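Local coordinates for ribosome hibernation protein YHBH (Vibrio cholerae serotype O1, PDB 4HEI), which associates with 100S ribosome dimers and probably inhibits translation in stationary phase by binding the small (30S) ribosomal subunit, at residues Met1-Gln6 / Ile34-Ile40. Coordinates in Å, arbitrary orientation, origin at the centre of the assembly. Residues are numbered along the deposited sequence.
Sequences MQINIQ and INHVQVI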
loop_
_atom_site.group_PDB
_atom_site.type_symbol
_atom_site.label_atom_id
_atom_site.label_comp_id
_atom_site.label_asym_id
_atom_site.label_seq_id
_atom_site.Cartn_x
_atom_site.Cartn_y
_atom_site.Cartn_z
ATOM N N MET A 1 -11.524 7.666 -0.200
ATOM C CA MET A 1 -10.559 6.566 0.072
ATOM C C MET A 1 -10.793 5.929 1.441
ATOM O O MET A 1 -10.642 6.579 2.481
ATOM C CB MET A 1 -9.121 7.093 -0.012
ATOM C CG MET A 1 -8.052 6.088 0.408
ATOM S SD MET A 1 -6.353 6.657 0.119
ATOM C CE MET A 1 -6.164 7.860 1.454
ATOM N N GLN A 2 -11.177 4.658 1.428
ATOM C CA GLN A 2 -11.409 3.905 2.657
ATOM C C GLN A 2 -10.357 2.808 2.692
ATOM O O GLN A 2 -10.415 1.868 1.895
ATOM C CB GLN A 2 -12.808 3.283 2.654
ATOM C CG GLN A 2 -13.932 4.296 2.634
ATOM C CD GLN A 2 -15.295 3.648 2.752
ATOM O OE1 GLN A 2 -15.589 2.969 3.738
ATOM N NE2 GLN A 2 -16.136 3.854 1.746
ATOM N N ILE A 3 -9.399 2.938 3.608
ATOM C CA ILE A 3 -8.315 1.971 3.736
ATOM C C ILE A 3 -8.562 0.905 4.792
ATOM O O ILE A 3 -8.907 1.217 5.931
ATOM C CB ILE A 3 -6.986 2.659 4.111
ATOM C CG1 ILE A 3 -6.680 3.796 3.141
ATOM C CG2 ILE A 3 -5.854 1.639 4.090
ATOM C CD1 ILE A 3 -5.505 4.652 3.571
ATOM N N ASN A 4 -8.384 -0.353 4.413
ATOM C CA ASN A 4 -8.542 -1.444 5.358
ATOM C C ASN A 4 -7.173 -2.086 5.501
ATOM O O ASN A 4 -6.613 -2.594 4.533
ATOM C CB ASN A 4 -9.552 -2.487 4.864
ATOM C CG ASN A 4 -9.726 -3.632 5.850
ATOM O OD1 ASN A 4 -8.817 -4.437 6.051
ATOM N ND2 ASN A 4 -10.888 -3.696 6.488
ATOM N N ILE A 5 -6.622 -2.041 6.708
ATOM C CA ILE A 5 -5.315 -2.624 6.954
ATOM C C ILE A 5 -5.466 -3.888 7.776
ATOM O O ILE A 5 -6.057 -3.863 8.860
ATOM C CB ILE A 5 -4.404 -1.648 7.722
ATOM C CG1 ILE A 5 -4.297 -0.332 6.954
ATOM C CG2 ILE A 5 -3.031 -2.266 7.929
ATOM C CD1 ILE A 5 -3.529 0.750 7.686
ATOM N N GLN A 6 -4.932 -4.987 7.259
ATOM C CA GLN A 6 -4.989 -6.265 7.955
ATOM C C GLN A 6 -3.587 -6.823 8.154
ATOM O O GLN A 6 -2.691 -6.596 7.343
ATOM C CB GLN A 6 -5.822 -7.271 7.161
ATOM C CG GLN A 6 -7.290 -6.920 7.040
ATOM C CD GLN A 6 -7.974 -6.848 8.386
ATOM O OE1 GLN A 6 -7.825 -7.746 9.212
ATOM N NE2 GLN A 6 -8.736 -5.780 8.612
ATOM N N ILE A 34 -8.979 7.278 -6.159
ATOM C CA ILE A 34 -8.776 6.098 -5.329
ATOM C C ILE A 34 -9.993 5.859 -4.442
ATOM O O ILE A 34 -10.301 6.667 -3.565
ATOM C CB ILE A 34 -7.538 6.273 -4.417
ATOM C CG1 ILE A 34 -6.274 6.414 -5.268
ATOM C CG2 ILE A 34 -7.424 5.084 -3.465
ATOM C CD1 ILE A 34 -5.025 6.745 -4.469
ATOM N N ASN A 35 -10.682 4.746 -4.668
ATOM C CA ASN A 35 -11.854 4.411 -3.878
ATOM C C ASN A 35 -11.456 3.499 -2.720
ATOM O O ASN A 35 -10.911 3.968 -1.721
ATOM C CB ASN A 35 -12.904 3.758 -4.776
ATOM C CG ASN A 35 -13.278 4.645 -5.952
ATOM O OD1 ASN A 35 -13.563 5.829 -5.776
ATOM N ND2 ASN A 35 -13.270 4.081 -7.155
ATOM N N HIS A 36 -11.705 2.202 -2.839
ATOM C CA HIS A 36 -11.324 1.301 -1.762
ATOM C C HIS A 36 -9.855 0.913 -1.831
ATOM O O HIS A 36 -9.280 0.774 -2.911
ATOM C CB HIS A 36 -12.187 0.035 -1.765
ATOM C CG HIS A 36 -13.459 0.168 -0.985
ATOM N ND1 HIS A 36 -14.588 0.777 -1.493
ATOM C CD2 HIS A 36 -13.775 -0.213 0.277
ATOM C CE1 HIS A 36 -15.543 0.763 -0.579
ATOM N NE2 HIS A 36 -15.075 0.169 0.504
ATOM N N VAL A 37 -9.251 0.752 -0.661
ATOM C CA VAL A 37 -7.853 0.359 -0.567
ATOM C C VAL A 37 -7.701 -0.757 0.459
ATOM O O VAL A 37 -8.247 -0.678 1.560
ATOM C CB VAL A 37 -6.956 1.535 -0.115
ATOM C CG1 VAL A 37 -5.524 1.051 0.089
ATOM C CG2 VAL A 37 -7.004 2.663 -1.144
ATOM N N GLN A 38 -6.975 -1.806 0.087
ATOM C CA GLN A 38 -6.716 -2.903 1.008
ATOM C C GLN A 38 -5.211 -3.026 1.163
ATOM O O GLN A 38 -4.471 -2.935 0.189
ATOM C CB GLN A 38 -7.249 -4.230 0.483
ATOM C CG GLN A 38 -6.898 -5.419 1.371
ATOM C CD GLN A 38 -7.600 -5.372 2.728
ATOM O OE1 GLN A 38 -8.818 -5.185 2.797
ATOM N NE2 GLN A 38 -6.839 -5.557 3.804
ATOM N N VAL A 39 -4.765 -3.226 2.394
ATOM C CA VAL A 39 -3.356 -3.387 2.672
ATOM C C VAL A 39 -3.217 -4.578 3.598
ATOM O O VAL A 39 -3.995 -4.737 4.536
ATOM C CB VAL A 39 -2.749 -2.133 3.373
ATOM C CG1 VAL A 39 -1.286 -2.405 3.763
ATOM C CG2 VAL A 39 -2.810 -0.939 2.433
ATOM N N ILE A 40 -2.245 -5.431 3.304
ATOM C CA ILE A 40 -1.975 -6.592 4.133
ATOM C C ILE A 40 -0.494 -6.606 4.478
ATOM O O ILE A 40 0.365 -6.541 3.593
ATOM C CB ILE A 40 -2.327 -7.917 3.419
ATOM C CG1 ILE A 40 -3.832 -7.998 3.165
ATOM C CG2 ILE A 40 -1.911 -9.100 4.285
ATOM C CD1 ILE A 40 -4.261 -9.306 2.538
HETATM O O HOH W 1 -12.089 9.120 -2.515
#
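Strands 2-6 and 34-40 run in the same direction, their axes 15° apart and 4.7 Å at closest approach, and pair in parallel from Gln2–His36 to Gln6–Ile40. The hydrogen bonds zigzag as this geometry demands: Gln2 N donates to Asn35 O (3.2 Å), Val37 N to Gln2 O (3.0 Å), Asn4 N to Val37 O (2.9 Å), Val39 N to Asn4 O (2.9 Å) and Gln6 N to Val39 O (2.9 Å). Even-numbered residues of 2-6 thus bond to odd-numbered residues of 34-40, while CA-H...O contacts such as Ile3 CA to Val37 O (3.4 Å) supplement the ladder. Before the first rung, a water bridges Met1 N (2.8 Å) and Ile34 O (3.2 Å).

The sheet's two faces differ. On one, Ile3 CG1 meets Val37 CB at 4.0 Å and Ile5 CG1 meets Val39 CB at 4.3 Å; Met1 CG extends this apolar row to Val37 CG2 (3.9 Å) and Ile34 CG2 (4.1 Å). Helix 14-27 covers this side, with Phe24 against Met1 and Ile3, and Val20 against Ile5. The other face is mostly polar, carrying Gln2, Asn4, Gln6, His36 and Gln38, with Ile40 the apolar exception. There Asn4 OD1 accepts from both Gln38 NE2 (3.2 Å) and Gln6 NE2 (2.9 Å), while Gln38 NE2 also donates to Val39 O (3.0 Å), tying amides to the backbone.

Strand 34-40 also bonds to antiparallel strand 47-56, whereas strand 2-8 is outermost within the chain. Parallel neighbours linked through helix 14-27 form the beta-alpha-beta unit that opens the beta-alpha-beta-beta-beta-alpha fold of the HPF/YfiA family, similar to double-stranded RNA-binding domains.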